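Local atomic coordinates of sporozoite surface protein 2 (Plasmodium vivax, PDB entry 4HQO), a protein that serves as a surface receptor for gliding motility in malaria sporozoites, its adhesive region pairing a metal-binding von Willebrand factor A domain with a thrombospondin repeat. Residues 23-28 with 130-135; 18-23 with 57-62. The protein carries 4 engineered substitutions. All coordinates share one frame; numbering follows the deposited sequence.

Contact 1 of 2, residues 23-28 with 130-135; sequences LLVDGS and ILMTDG. With MG (magnesium ion), chain E.
D26 and T133 meet where two strands, parallel to within 6°, run out at the metal end of the von Willebrand factor A domain. T133 OG1 donates to D26 OD2 at 2.6 Å, reaching that oxygen's anti lone pair. D26 CG lies anti to the backbone N (chi1 -169°), which throws the carboxylate across to the second strand. D26 OD1 takes both N and OG of S28, the former closing an Asx turn; with S28 gripping OD1 and T133 holding OD2, the carboxylate's rotation is fixed from both oxygens. S28 OG binds magnesium at 2.3 Å. D134 OD1 stands 3.5 Å from D26 OD2, the carboxylate planes almost perpendicular (86°); a magnesium-bound water lies within hydrogen-bonding distance of both, and the cation probably offsets the repulsion. D134 OD2 is hydrogen-bonded to S30 OG, itself a magnesium ligand, so D134 positions a first-shell group. T103 also binds the metal, a pattern matching a MIDAS, the metal ion-dependent adhesion site. Behind it, backbone bonds L24 N to I130 O, M132 N to L24 O and D26 N to M132 O join the strands. L23 CD1 packs 3.8 Å from I130 CG2 and meets M132 SD, while on the opposite face L24 CB meets L131 CD1. Strand 19-26 lies between strands 58-65 and 126-133; helix 33-49 packs against L23, V25 and M132, helix 105-117 against L24, L131 and T133.

Contact 2 of 2, residues 18-23 with 57-62; sequences QVDLYL and TINLYM. Engineered in segment 18-23: Q18 (natural residue Ser). With NA (sodium ion), chain G.
The rings of Y22 and Y61 lie next to each other on one face of the sheet, meeting through Y22 CD2 and Y61 CD1 at 3.7 Å. Y61 CD1 comes in at the edge of the Y22 ring, near its plane, whereas Y22 CD2 approaches the Y61 ring obliquely; the backbone N of L23 also sits at the Y61 edge, near the ring plane. With planes 56° apart the pair is neither a stack nor a T-shape. Their first torsions differ: Y22 CG is anti to the carbonyl carbon (chi1 -54°), Y61 CG anti to the backbone N, and the two side chains consequently cross at about a right angle. H115 adds an edge-to-face contact with each ring. In the plane of the Y61 ring, OH binds sodium at 2.3 Å, with E71 as a further ligand, and is also hydrogen-bonded to N63.

Farther back on this face the carboxylate of D20 runs alongside N59, OD1 lying 4.0 Å from N59 CB. D20 OD1 forms a salt bridge to R122 NE. Q127 bridges two residues, its NE2 bonding D20 OD2 and its OE1 bonding Y22 OH. The reverse face is aliphatic: L21 CD2 meets L60 CD1 at 4.0 Å, V19 packs on I58, and L23 lies beside M62, CD2 to CE.

Five backbone hydrogen bonds join the parallel strands. That from V19 N to T57 O is the longest, 3.2 Å, its donor well above the carbonyl plane, beside the engineered Q18. Helix 33-49 links the strands as a beta-alpha-beta crossover. The contact thus separates its chemistry by face: an aliphatic face whose L23 and M62 pack on that helix, and an aromatic and polar one whose buried carboxylate and hydroxyls are satisfied by R122, Q127, N63 and sodium.

Contact 1 is buried throughout, whereas contact 2 is buried except at its starting end, where Q18 and T57 are partly exposed. They share strand 19-26, which pairs with strand 126-133 in contact 1 and with strand 58-65 in contact 2; L23 belongs to both. Their centres lie 16 Å apart, and they are continuous: I130 N probably bonds Y22 O at 2.9 Å, and V25 CG2 packs on M62 CE. Contact 1 occupies the C-terminal end of the parallel strands, where S28 binds magnesium directly, with D26 and D134 in a second shell. Contact 2 covers the beginning and middle of its strands and relies on a longer hydrogen-bond ladder, aliphatic packing and a tyrosine pair.

Contact 1 of 2, residues 23-28 with 130-135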
# COMPACT_ATOMS: atom_id res chain seq x y z
N LEU A 23 -8.87 -4.19 4.88
CA LEU A 23 -9.64 -5.35 5.30
C LEU A 23 -11.11 -4.97 5.36
O LEU A 23 -11.52 -4.17 6.21
CB LEU A 23 -9.15 -5.84 6.66
CG LEU A 23 -9.78 -7.08 7.30
CD1 LEU A 23 -9.87 -8.22 6.30
CD2 LEU A 23 -8.96 -7.50 8.52
N LEU A 24 -11.90 -5.52 4.43
CA LEU A 24 -13.32 -5.17 4.31
C LEU A 24 -14.14 -6.35 4.82
O LEU A 24 -14.10 -7.45 4.24
CB LEU A 24 -13.68 -4.88 2.85
CG LEU A 24 -12.76 -3.94 2.06
CD1 LEU A 24 -13.30 -3.71 0.63
CD2 LEU A 24 -12.59 -2.62 2.79
N VAL A 25 -14.86 -6.13 5.91
CA VAL A 25 -15.53 -7.23 6.61
C VAL A 25 -17.05 -7.13 6.46
O VAL A 25 -17.66 -6.12 6.81
CB VAL A 25 -15.14 -7.28 8.11
CG1 VAL A 25 -15.82 -8.46 8.80
CG2 VAL A 25 -13.61 -7.38 8.26
N ASP A 26 -17.65 -8.18 5.92
CA ASP A 26 -19.10 -8.27 5.74
C ASP A 26 -19.76 -8.51 7.11
O ASP A 26 -19.57 -9.57 7.70
CB ASP A 26 -19.40 -9.44 4.80
CG ASP A 26 -20.84 -9.48 4.32
OD1 ASP A 26 -21.76 -8.98 5.01
OD2 ASP A 26 -21.05 -10.07 3.23
N GLY A 27 -20.53 -7.55 7.61
CA GLY A 27 -21.25 -7.72 8.87
C GLY A 27 -22.76 -7.76 8.71
O GLY A 27 -23.51 -7.44 9.64
N SER A 28 -23.22 -8.14 7.51
CA SER A 28 -24.64 -8.14 7.17
C SER A 28 -25.41 -9.28 7.84
O SER A 28 -24.82 -10.23 8.37
CB SER A 28 -24.81 -8.24 5.66
OG SER A 28 -24.49 -9.54 5.18
N ILE A 130 -8.39 -7.20 1.21
CA ILE A 130 -8.93 -8.50 1.61
C ILE A 130 -10.42 -8.34 1.85
O ILE A 130 -10.84 -7.60 2.74
CB ILE A 130 -8.22 -9.04 2.86
CG1 ILE A 130 -6.73 -9.27 2.57
CG2 ILE A 130 -8.87 -10.34 3.32
CD1 ILE A 130 -5.98 -9.87 3.73
N LEU A 131 -11.22 -9.00 1.02
CA LEU A 131 -12.67 -8.89 1.10
C LEU A 131 -13.26 -10.16 1.73
O LEU A 131 -13.18 -11.24 1.15
CB LEU A 131 -13.26 -8.67 -0.30
CG LEU A 131 -14.79 -8.62 -0.43
CD1 LEU A 131 -15.37 -7.40 0.29
CD2 LEU A 131 -15.19 -8.63 -1.91
N MET A 132 -13.81 -10.02 2.94
CA MET A 132 -14.41 -11.16 3.63
C MET A 132 -15.92 -11.10 3.51
O MET A 132 -16.54 -10.19 4.07
CB MET A 132 -14.03 -11.16 5.12
CG MET A 132 -12.58 -11.43 5.39
SD MET A 132 -12.17 -11.28 7.14
CE MET A 132 -13.37 -12.36 7.86
N THR A 133 -16.52 -12.05 2.80
CA THR A 133 -17.95 -11.98 2.51
C THR A 133 -18.55 -13.35 2.18
O THR A 133 -17.83 -14.29 1.85
CB THR A 133 -18.21 -10.99 1.35
OG1 THR A 133 -19.62 -10.83 1.14
CG2 THR A 133 -17.55 -11.49 0.06
N ASP A 134 -19.88 -13.47 2.28
CA ASP A 134 -20.60 -14.63 1.76
C ASP A 134 -20.97 -14.43 0.28
O ASP A 134 -21.54 -15.31 -0.35
CB ASP A 134 -21.86 -14.93 2.58
CG ASP A 134 -22.91 -13.83 2.51
OD1 ASP A 134 -22.71 -12.81 1.80
OD2 ASP A 134 -23.95 -13.99 3.18
N GLY A 135 -20.68 -13.25 -0.24
CA GLY A 135 -20.82 -13.02 -1.67
C GLY A 135 -22.23 -12.73 -2.14
O GLY A 135 -22.60 -13.11 -3.25
MG MG E . -25.73 -10.05 3.33
O HOH W 1 -23.76 -10.45 2.54
O HOH W 2 -27.04 -10.27 1.67
O HOH W 3 -27.63 -9.75 4.35

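Contact 2 of 2, residues 18-23 with 57-62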
# COMPACT_ATOMS: atom_id res chain seq x y z
N GLN A 18 6.48 -1.91 2.23
CA GLN A 18 5.26 -1.16 2.50
C GLN A 18 4.06 -1.86 1.87
O GLN A 18 4.06 -2.14 0.67
CB GLN A 18 5.38 0.27 1.98
CG GLN A 18 6.53 1.04 2.59
CD GLN A 18 6.49 2.52 2.26
OE1 GLN A 18 5.61 2.98 1.54
NE2 GLN A 18 7.45 3.27 2.79
N VAL A 19 3.06 -2.15 2.69
CA VAL A 19 1.80 -2.74 2.24
C VAL A 19 0.64 -1.98 2.89
O VAL A 19 0.60 -1.86 4.11
CB VAL A 19 1.67 -4.23 2.62
CG1 VAL A 19 0.34 -4.81 2.13
CG2 VAL A 19 2.84 -5.04 2.06
N ASP A 20 -0.26 -1.44 2.07
CA ASP A 20 -1.50 -0.86 2.59
C ASP A 20 -2.57 -1.92 2.43
O ASP A 20 -2.93 -2.27 1.30
CB ASP A 20 -1.90 0.39 1.81
CG ASP A 20 -1.01 1.57 2.10
OD1 ASP A 20 -0.45 1.64 3.21
OD2 ASP A 20 -0.90 2.43 1.20
N LEU A 21 -3.06 -2.45 3.55
CA LEU A 21 -3.95 -3.60 3.53
C LEU A 21 -5.34 -3.17 3.98
O LEU A 21 -5.54 -2.78 5.12
CB LEU A 21 -3.40 -4.70 4.43
CG LEU A 21 -3.91 -6.14 4.26
CD1 LEU A 21 -2.93 -7.10 4.92
CD2 LEU A 21 -5.27 -6.31 4.88
N TYR A 22 -6.30 -3.26 3.07
CA TYR A 22 -7.66 -2.80 3.31
C TYR A 22 -8.50 -4.02 3.61
O TYR A 22 -8.79 -4.82 2.73
CB TYR A 22 -8.19 -2.05 2.08
CG TYR A 22 -7.30 -0.92 1.61
CD1 TYR A 22 -6.28 -1.14 0.69
CD2 TYR A 22 -7.47 0.38 2.10
CE1 TYR A 22 -5.47 -0.10 0.26
CE2 TYR A 22 -6.66 1.42 1.68
CZ TYR A 22 -5.66 1.18 0.75
OH TYR A 22 -4.84 2.21 0.34
N LEU A 23 -8.87 -4.19 4.88
CA LEU A 23 -9.64 -5.35 5.30
C LEU A 23 -11.11 -4.97 5.36
O LEU A 23 -11.52 -4.17 6.21
CB LEU A 23 -9.15 -5.84 6.66
CG LEU A 23 -9.78 -7.08 7.30
CD1 LEU A 23 -9.87 -8.22 6.30
CD2 LEU A 23 -8.96 -7.50 8.52
N THR A 57 6.10 -0.76 7.46
CA THR A 57 5.78 -1.93 6.65
C THR A 57 4.28 -2.07 6.39
O THR A 57 3.69 -1.26 5.65
CB THR A 57 6.44 -3.24 7.19
OG1 THR A 57 5.88 -3.60 8.46
CG2 THR A 57 7.95 -3.06 7.34
N ILE A 58 3.64 -3.07 6.98
CA ILE A 58 2.20 -3.25 6.75
C ILE A 58 1.36 -2.27 7.59
O ILE A 58 1.53 -2.18 8.80
CB ILE A 58 1.75 -4.70 7.01
CG1 ILE A 58 2.67 -5.67 6.26
CG2 ILE A 58 0.30 -4.90 6.59
CD1 ILE A 58 2.32 -7.14 6.41
N ASN A 59 0.48 -1.52 6.92
CA ASN A 59 -0.48 -0.66 7.59
C ASN A 59 -1.89 -1.16 7.31
O ASN A 59 -2.27 -1.38 6.15
CB ASN A 59 -0.38 0.80 7.13
CG ASN A 59 0.96 1.45 7.46
OD1 ASN A 59 1.89 0.81 7.97
ND2 ASN A 59 1.06 2.74 7.15
N LEU A 60 -2.67 -1.35 8.36
CA LEU A 60 -3.99 -1.92 8.23
C LEU A 60 -5.06 -0.83 8.12
O LEU A 60 -5.02 0.17 8.83
CB LEU A 60 -4.27 -2.84 9.43
CG LEU A 60 -5.64 -3.52 9.52
CD1 LEU A 60 -5.81 -4.52 8.39
CD2 LEU A 60 -5.81 -4.21 10.89
N TYR A 61 -6.01 -1.03 7.20
CA TYR A 61 -7.25 -0.27 7.19
C TYR A 61 -8.36 -1.29 7.40
O TYR A 61 -8.25 -2.44 6.96
CB TYR A 61 -7.43 0.50 5.87
CG TYR A 61 -8.85 0.98 5.61
CD1 TYR A 61 -9.78 0.14 5.02
CD2 TYR A 61 -9.24 2.27 5.91
CE1 TYR A 61 -11.06 0.54 4.76
CE2 TYR A 61 -10.54 2.70 5.65
CZ TYR A 61 -11.44 1.82 5.07
OH TYR A 61 -12.73 2.21 4.80
N MET A 62 -9.43 -0.92 8.10
CA MET A 62 -10.50 -1.87 8.32
C MET A 62 -11.87 -1.22 8.24
O MET A 62 -12.11 -0.17 8.82
CB MET A 62 -10.33 -2.60 9.65
CG MET A 62 -11.29 -3.76 9.88
SD MET A 62 -10.97 -4.48 11.53
CE MET A 62 -11.62 -6.13 11.32
NA NA G . -13.04 4.48 4.96